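Local coordinates for uncharacterized protein YjhP (Escherichia coli, PDB 1NKV) that is of unknown function but probably acts as an S-adenosylmethionine-dependent methyltransferase with a Rossmann-like fold, at residues L177-V182 with F243-R248; S10-R15 with W200-R205; T63-S68 with H89-D94. All coordinates share one frame; numbering follows the deposited sequence.

Contacts 1 and 3 both belong to the central mixed sheet: contact 3 pairs the parallel strands 62-65 and 88-91, the latter outermost, whereas contact 1 pairs the end of strand 238-245 with the loop leading into strand 183-186. Contact 2 lies off the sheet, where the N-terminal loop meets helix 189-209, about 18 Å from contact 1 at the nearest atoms. Contacts 1 and 2 are largely buried, contact 3 only partly. Backbone hydrogen bonds run through contacts 1 and 3, with a salt bridge added in contact 1; contact 2 is side-chain packing. Contacts 1 and 2 both adjoin other subunits: D180 of contact 1 meets R204, a residue of the contact 2 helix, from another subunit.

Contact 1 (L177-V182 with F243-R248); sequences LGYDVV and FALIAR
R248 crosses D180 at about a right angle, its chain bent at chi3 (-71°), and G178 O lies over one guanidinium face, offset toward the rim. D180, its chi1 (-141°) off a staggered position, sets OD1 at the guanidinium edge, 2.6 Å from R248 NH1; the two planes stand 84° apart, and the hydrogen bond within this salt bridge is weak. R248 N, by contrast, points almost along the C=O axis of G178 O (2.8 Å), as V182 N does at A244 O (3.1 Å). Beside the single bridge of Y179 and A247, D180 N approaches I246 O from above the carbonyl plane, and the return bond, I246 N to D180 O, is weak.

On the other side from D180, L245 forks: CD1 lies 3.8 Å from Y179 CB, and CD2 reaches V181 CB. The Y179 ring, its CG anti to the carbonyl carbon, brings CD1 to 3.5 Å from A247 CB. On the D180 side, V182 CG2, in the crowded position between N and carbonyl carbon, meets I246 CD1.

G178, with positive phi, closes helix 167-175 in a Schellman motif. R248 also pairs with D175. Three arginines, R248 and R220 and R204 of the second subunit, would probably keep D180 ionised and tie this corner to the subunit interface.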
# COMPACT_ATOMS: atom_id res chain seq x y z
N LEU C 177 19.74 23.18 6.84
CA LEU C 177 19.14 24.03 7.86
C LEU C 177 19.54 23.50 9.24
O LEU C 177 18.89 23.80 10.24
CB LEU C 177 17.61 24.01 7.73
CG LEU C 177 17.01 24.61 6.44
CD1 LEU C 177 15.56 24.18 6.29
CD2 LEU C 177 17.13 26.11 6.47
N GLY C 178 20.60 22.70 9.28
CA GLY C 178 21.07 22.15 10.54
C GLY C 178 20.23 21.04 11.13
O GLY C 178 20.51 20.56 12.23
N TYR C 179 19.20 20.62 10.39
CA TYR C 179 18.29 19.57 10.84
C TYR C 179 18.68 18.15 10.45
O TYR C 179 18.94 17.83 9.30
CB TYR C 179 16.87 19.84 10.36
CG TYR C 179 16.18 21.00 11.04
CD1 TYR C 179 15.95 21.00 12.42
CD2 TYR C 179 15.71 22.08 10.30
CE1 TYR C 179 15.27 22.05 13.04
CE2 TYR C 179 15.03 23.14 10.90
CZ TYR C 179 14.81 23.12 12.27
OH TYR C 179 14.12 24.17 12.85
N ASP C 180 18.66 17.29 11.46
CA ASP C 180 19.01 15.90 11.34
C ASP C 180 17.79 14.97 11.20
O ASP C 180 17.33 14.44 12.20
CB ASP C 180 19.80 15.53 12.58
CG ASP C 180 20.93 14.61 12.28
OD1 ASP C 180 21.57 14.82 11.22
OD2 ASP C 180 21.18 13.71 13.11
N VAL C 181 17.29 14.76 9.98
CA VAL C 181 16.12 13.89 9.77
C VAL C 181 16.32 12.44 10.24
O VAL C 181 17.20 11.74 9.75
CB VAL C 181 15.64 13.94 8.27
CG1 VAL C 181 16.82 13.92 7.34
CG2 VAL C 181 14.70 12.80 7.98
N VAL C 182 15.50 12.00 11.19
CA VAL C 182 15.62 10.67 11.76
C VAL C 182 14.40 9.77 11.57
O VAL C 182 14.29 8.69 12.16
CB VAL C 182 15.93 10.76 13.27
CG1 VAL C 182 17.15 11.62 13.46
CG2 VAL C 182 14.73 11.34 14.04
N PHE C 243 7.93 14.46 8.02
CA PHE C 243 9.30 14.21 8.44
C PHE C 243 9.53 14.54 9.89
O PHE C 243 9.03 15.53 10.38
CB PHE C 243 10.27 15.01 7.59
CG PHE C 243 10.05 14.86 6.13
CD1 PHE C 243 9.05 15.57 5.49
CD2 PHE C 243 10.84 14.01 5.39
CE1 PHE C 243 8.84 15.43 4.13
CE2 PHE C 243 10.64 13.87 4.04
CZ PHE C 243 9.64 14.57 3.40
N ALA C 244 10.28 13.68 10.56
CA ALA C 244 10.63 13.85 11.97
C ALA C 244 12.06 14.38 12.03
O ALA C 244 13.00 13.62 11.88
CB ALA C 244 10.54 12.53 12.68
N LEU C 245 12.23 15.68 12.28
CA LEU C 245 13.56 16.24 12.35
C LEU C 245 14.08 16.40 13.77
O LEU C 245 13.31 16.46 14.72
CB LEU C 245 13.59 17.60 11.65
CG LEU C 245 12.81 17.69 10.34
CD1 LEU C 245 13.25 18.94 9.60
CD2 LEU C 245 13.05 16.46 9.48
N ILE C 246 15.40 16.44 13.92
CA ILE C 246 16.03 16.65 15.21
C ILE C 246 17.26 17.51 14.96
O ILE C 246 18.32 17.01 14.60
CB ILE C 246 16.48 15.36 15.92
CG1 ILE C 246 15.28 14.54 16.38
CG2 ILE C 246 17.33 15.74 17.13
CD1 ILE C 246 15.65 13.26 17.13
N ALA C 247 17.09 18.80 15.17
CA ALA C 247 18.13 19.80 14.98
C ALA C 247 19.48 19.48 15.62
O ALA C 247 19.55 19.06 16.76
CB ALA C 247 17.63 21.13 15.48
N ARG C 248 20.55 19.69 14.86
CA ARG C 248 21.89 19.48 15.39
C ARG C 248 22.22 20.70 16.24
O ARG C 248 21.98 21.84 15.82
CB ARG C 248 22.90 19.35 14.25
CG ARG C 248 22.84 18.00 13.54
CD ARG C 248 23.83 17.92 12.41
NE ARG C 248 23.46 18.76 11.26
CZ ARG C 248 22.72 18.35 10.23
NH1 ARG C 248 22.27 17.10 10.20
NH2 ARG C 248 22.48 19.17 9.22

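Contact 2 (S10-R15 with W200-R205); sequences SESEHR and WLTMRR
Van der Waals packing carries this contact, and two residues of helix 189-209 supply its side. T202, with CG2 anti to the backbone N, pushes that methyl into the loop, where it meets E13 CG at 3.7 Å and also touches S10 CA and S12 OG. The chi1 of E13 (-49°), with CG anti to the carbonyl carbon, puts CG beside the threonine, which the chain crosses obliquely; a bend at chi2 then turns the carboxylate. The next residue, selenomethionine M203, sets its CG 3.4 Å from S10 CB. Its extended chi2 (-175°) places SE 3.9 Å from the same S10 CB, and the bend at chi3 turns the terminal methyl CE.

The polar groups find their partners elsewhere. T202 OG1 bonds to A198 O of its own helix and to R33 of the third subunit, S10 OG to I6 O, one turn back in helix 5-9, and S12 OG weakly to I9 O. Within the loop, H14 N bonds to E11 O (3.1 Å), closing a turn, and E11 CG stands 3.5 Å above the plane of the H14 ring, offset toward the rim. That ring's NE2 in turn bonds to Y195 O, a second tie between this loop and helix 189-209.

S10 is the first residue to leave helix 5-9, so the exit of that short helix rests on helix 189-209. W200 and M203 also pack on helix 216-237, while W200 and L201 meet V182 of the third subunit.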
# COMPACT_ATOMS: atom_id res chain seq x y z
N SER C 10 -15.68 21.27 -1.44
CA SER C 10 -15.30 19.94 -1.85
C SER C 10 -14.45 19.20 -0.84
O SER C 10 -13.67 18.32 -1.22
CB SER C 10 -14.56 19.98 -3.19
OG SER C 10 -13.22 20.40 -3.00
N GLU C 11 -14.59 19.52 0.44
CA GLU C 11 -13.79 18.83 1.45
C GLU C 11 -14.51 18.77 2.78
O GLU C 11 -13.95 18.35 3.79
CB GLU C 11 -12.44 19.53 1.62
CG GLU C 11 -11.34 18.63 2.15
CD GLU C 11 -9.94 19.11 1.78
OE1 GLU C 11 -9.70 19.38 0.58
OE2 GLU C 11 -9.09 19.22 2.68
N SER C 12 -15.77 19.19 2.77
CA SER C 12 -16.59 19.20 3.98
C SER C 12 -16.87 17.82 4.56
O SER C 12 -17.35 17.70 5.69
CB SER C 12 -17.90 19.92 3.68
OG SER C 12 -18.37 19.53 2.40
N GLU C 13 -16.58 16.78 3.80
CA GLU C 13 -16.82 15.43 4.30
C GLU C 13 -15.51 14.77 4.67
O GLU C 13 -15.50 13.77 5.39
CB GLU C 13 -17.55 14.60 3.24
CG GLU C 13 -18.76 15.27 2.63
CD GLU C 13 -19.84 15.59 3.64
OE1 GLU C 13 -20.24 14.67 4.39
OE2 GLU C 13 -20.29 16.76 3.68
N HIS C 14 -14.39 15.32 4.20
CA HIS C 14 -13.09 14.73 4.51
C HIS C 14 -12.83 14.66 6.01
O HIS C 14 -13.15 15.57 6.77
CB HIS C 14 -11.95 15.51 3.86
CG HIS C 14 -11.71 15.18 2.41
ND1 HIS C 14 -12.69 15.29 1.44
CD2 HIS C 14 -10.57 14.85 1.76
CE1 HIS C 14 -12.16 15.05 0.26
NE2 HIS C 14 -10.87 14.79 0.42
N ARG C 15 -12.23 13.55 6.43
CA ARG C 15 -11.92 13.35 7.84
C ARG C 15 -10.41 13.60 8.03
O ARG C 15 -9.92 13.62 9.16
CB ARG C 15 -12.31 11.93 8.23
CG ARG C 15 -12.52 11.70 9.72
CD ARG C 15 -13.08 10.29 9.96
NE ARG C 15 -13.12 9.92 11.38
CZ ARG C 15 -12.06 9.92 12.19
NH1 ARG C 15 -10.87 10.27 11.74
NH2 ARG C 15 -12.21 9.53 13.45
N TRP C 200 -14.60 14.44 -5.60
CA TRP C 200 -15.51 14.30 -6.71
C TRP C 200 -16.93 13.95 -6.33
O TRP C 200 -17.89 14.49 -6.89
CB TRP C 200 -14.97 13.29 -7.69
CG TRP C 200 -13.51 13.46 -7.93
CD1 TRP C 200 -12.79 14.61 -7.85
CD2 TRP C 200 -12.61 12.44 -8.34
NE1 TRP C 200 -11.49 14.38 -8.20
CE2 TRP C 200 -11.35 13.05 -8.51
CE3 TRP C 200 -12.74 11.08 -8.60
CZ2 TRP C 200 -10.22 12.34 -8.93
CZ3 TRP C 200 -11.63 10.37 -9.01
CH2 TRP C 200 -10.38 11.00 -9.17
N LEU C 201 -17.08 13.05 -5.37
CA LEU C 201 -18.40 12.66 -4.93
C LEU C 201 -19.02 13.78 -4.09
O LEU C 201 -20.21 14.10 -4.22
CB LEU C 201 -18.31 11.37 -4.12
CG LEU C 201 -19.62 10.79 -3.61
CD1 LEU C 201 -20.54 10.47 -4.77
CD2 LEU C 201 -19.31 9.54 -2.82
N THR C 202 -18.21 14.40 -3.24
CA THR C 202 -18.70 15.48 -2.40
C THR C 202 -19.27 16.64 -3.24
O THR C 202 -20.33 17.19 -2.91
CB THR C 202 -17.58 15.96 -1.49
OG1 THR C 202 -17.12 14.85 -0.72
CG2 THR C 202 -18.06 17.05 -0.57
N MSE C 203 -18.58 16.99 -4.31
CA MSE C 203 -19.06 18.06 -5.18
C MSE C 203 -20.34 17.61 -5.88
O MSE C 203 -21.32 18.36 -5.92
CB MSE C 203 -18.00 18.44 -6.22
CG MSE C 203 -16.82 19.19 -5.63
SE MSE C 203 -15.52 19.83 -6.95
CE MSE C 203 -15.02 18.15 -7.77
N ARG C 204 -20.35 16.39 -6.41
CA ARG C 204 -21.54 15.89 -7.08
C ARG C 204 -22.74 15.83 -6.16
O ARG C 204 -23.87 15.87 -6.63
CB ARG C 204 -21.31 14.52 -7.70
CG ARG C 204 -22.58 13.93 -8.29
CD ARG C 204 -23.20 14.86 -9.33
NE ARG C 204 -24.62 14.54 -9.53
CZ ARG C 204 -25.10 13.75 -10.49
NH1 ARG C 204 -24.28 13.21 -11.38
NH2 ARG C 204 -26.40 13.49 -10.54
N ARG C 205 -22.52 15.70 -4.86
CA ARG C 205 -23.66 15.67 -3.95
C ARG C 205 -24.08 17.10 -3.72
O ARG C 205 -25.27 17.41 -3.73
CB ARG C 205 -23.29 15.02 -2.61
CG ARG C 205 -23.01 13.54 -2.67
CD ARG C 205 -24.14 12.79 -3.34
NE ARG C 205 -23.86 11.35 -3.43
CZ ARG C 205 -24.54 10.51 -4.21
NH1 ARG C 205 -25.53 10.96 -4.97
NH2 ARG C 205 -24.23 9.22 -4.22

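Contact 3 (T63-S68 with H89-D94); sequences TGIDMS and HFIHND
Strands 63-65 and 89-91 run parallel, 17° apart and with axes 4.5 Å from each other, joined by hydrogen bonds that arrive nearly along the C=O axes, from G64 N to H89 O and from I91 N to G64 O. A weaker, bent bond from D66 N to I91 O follows as the strands end.

T63, I65, H89 and I91 share one face of the sheet. There I65 and I91 lie side by side, I65 CG1 3.9 Å from I91 CD1, and I91 puts its CG1 in the crowded position between N and carbonyl carbon. I65 CG2, anti to its backbone N, instead sits beside N93 CB at 3.6 Å. On the other face F90 lays CD1 3.6 Å from G64 CA, which carries no side chain there, and packs on A75 and K76 of helix 73-81. Past the strand end, M67 CB touches D94 OD2, and D66 holds S68 OG through the syn lone pair of OD2, which also bonds to S69 OG.

Strand 62-65, helix 73-81 and strand 88-91 form a beta-alpha-beta unit of the Rossmann-like methyltransferase fold. In class I relatives an acid at the end of the second strand commonly meets the ribose of S-adenosylmethionine, a position consistent with D66.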
# COMPACT_ATOMS: atom_id res chain seq x y z
N THR C 63 -0.93 18.60 23.88
CA THR C 63 -1.79 19.76 23.79
C THR C 63 -1.87 20.27 22.35
O THR C 63 -0.84 20.46 21.70
CB THR C 63 -1.30 20.88 24.75
OG1 THR C 63 -1.77 22.15 24.29
CG2 THR C 63 0.22 20.88 24.84
N GLY C 64 -3.09 20.46 21.86
CA GLY C 64 -3.28 20.90 20.49
C GLY C 64 -3.73 22.34 20.40
O GLY C 64 -4.51 22.81 21.21
N ILE C 65 -3.23 23.06 19.41
CA ILE C 65 -3.58 24.46 19.25
C ILE C 65 -4.35 24.60 17.95
O ILE C 65 -3.77 24.92 16.91
CB ILE C 65 -2.32 25.33 19.17
CG1 ILE C 65 -1.40 25.00 20.34
CG2 ILE C 65 -2.68 26.79 19.18
CD1 ILE C 65 -0.11 25.72 20.31
N ASP C 66 -5.65 24.37 18.00
CA ASP C 66 -6.43 24.47 16.77
C ASP C 66 -6.81 25.87 16.34
O ASP C 66 -7.19 26.72 17.14
CB ASP C 66 -7.70 23.61 16.85
CG ASP C 66 -8.38 23.49 15.49
OD1 ASP C 66 -7.63 23.42 14.46
OD2 ASP C 66 -9.64 23.44 15.45
N MSE C 67 -6.70 26.07 15.03
CA MSE C 67 -6.98 27.35 14.42
C MSE C 67 -7.96 27.20 13.25
O MSE C 67 -7.91 27.95 12.28
CB MSE C 67 -5.64 27.95 13.96
CG MSE C 67 -4.66 26.89 13.41
SE MSE C 67 -2.73 27.30 13.35
CE MSE C 67 -2.19 26.74 15.12
N SER C 68 -8.87 26.23 13.35
CA SER C 68 -9.84 25.99 12.29
C SER C 68 -11.30 25.98 12.75
O SER C 68 -12.21 25.78 11.94
CB SER C 68 -9.55 24.66 11.58
OG SER C 68 -10.16 23.55 12.22
N HIS C 89 -4.79 17.98 26.03
CA HIS C 89 -5.46 19.25 26.21
C HIS C 89 -5.60 20.03 24.89
O HIS C 89 -4.75 19.91 24.01
CB HIS C 89 -4.68 20.08 27.23
CG HIS C 89 -5.30 21.40 27.56
ND1 HIS C 89 -6.58 21.51 28.06
CD2 HIS C 89 -4.82 22.66 27.47
CE1 HIS C 89 -6.87 22.79 28.25
NE2 HIS C 89 -5.82 23.51 27.90
N PHE C 90 -6.66 20.81 24.75
CA PHE C 90 -6.86 21.58 23.52
C PHE C 90 -7.17 23.04 23.83
O PHE C 90 -7.82 23.35 24.83
CB PHE C 90 -7.98 20.95 22.68
CG PHE C 90 -7.57 19.68 21.97
CD1 PHE C 90 -6.65 19.71 20.93
CD2 PHE C 90 -8.10 18.45 22.35
CE1 PHE C 90 -6.28 18.53 20.28
CE2 PHE C 90 -7.73 17.28 21.71
CZ PHE C 90 -6.83 17.32 20.68
N ILE C 91 -6.71 23.94 22.97
CA ILE C 91 -6.94 25.36 23.17
C ILE C 91 -7.21 26.06 21.87
O ILE C 91 -6.42 25.98 20.93
CB ILE C 91 -5.73 26.05 23.81
CG1 ILE C 91 -4.47 25.72 23.00
CG2 ILE C 91 -5.61 25.64 25.27
CD1 ILE C 91 -3.26 26.51 23.38
N HIS C 92 -8.32 26.78 21.82
CA HIS C 92 -8.69 27.51 20.62
C HIS C 92 -7.75 28.71 20.46
O HIS C 92 -8.12 29.84 20.74
CB HIS C 92 -10.14 27.98 20.73
CG HIS C 92 -10.57 28.84 19.59
ND1 HIS C 92 -11.56 29.79 19.71
CD2 HIS C 92 -10.13 28.91 18.31
CE1 HIS C 92 -11.70 30.42 18.55
NE2 HIS C 92 -10.84 29.91 17.69
N ASN C 93 -6.52 28.46 20.00
CA ASN C 93 -5.56 29.54 19.80
C ASN C 93 -4.97 29.49 18.41
O ASN C 93 -4.81 28.42 17.83
CB ASN C 93 -4.43 29.44 20.81
CG ASN C 93 -3.74 30.77 21.04
OD1 ASN C 93 -3.39 31.48 20.09
ND2 ASN C 93 -3.54 31.12 22.31
N ASP C 94 -4.61 30.64 17.86
CA ASP C 94 -4.06 30.63 16.51
C ASP C 94 -2.57 30.91 16.44
O ASP C 94 -2.14 32.07 16.43
CB ASP C 94 -4.84 31.63 15.65
CG ASP C 94 -6.33 31.34 15.64
OD1 ASP C 94 -6.95 31.39 16.72
OD2 ASP C 94 -6.89 31.06 14.55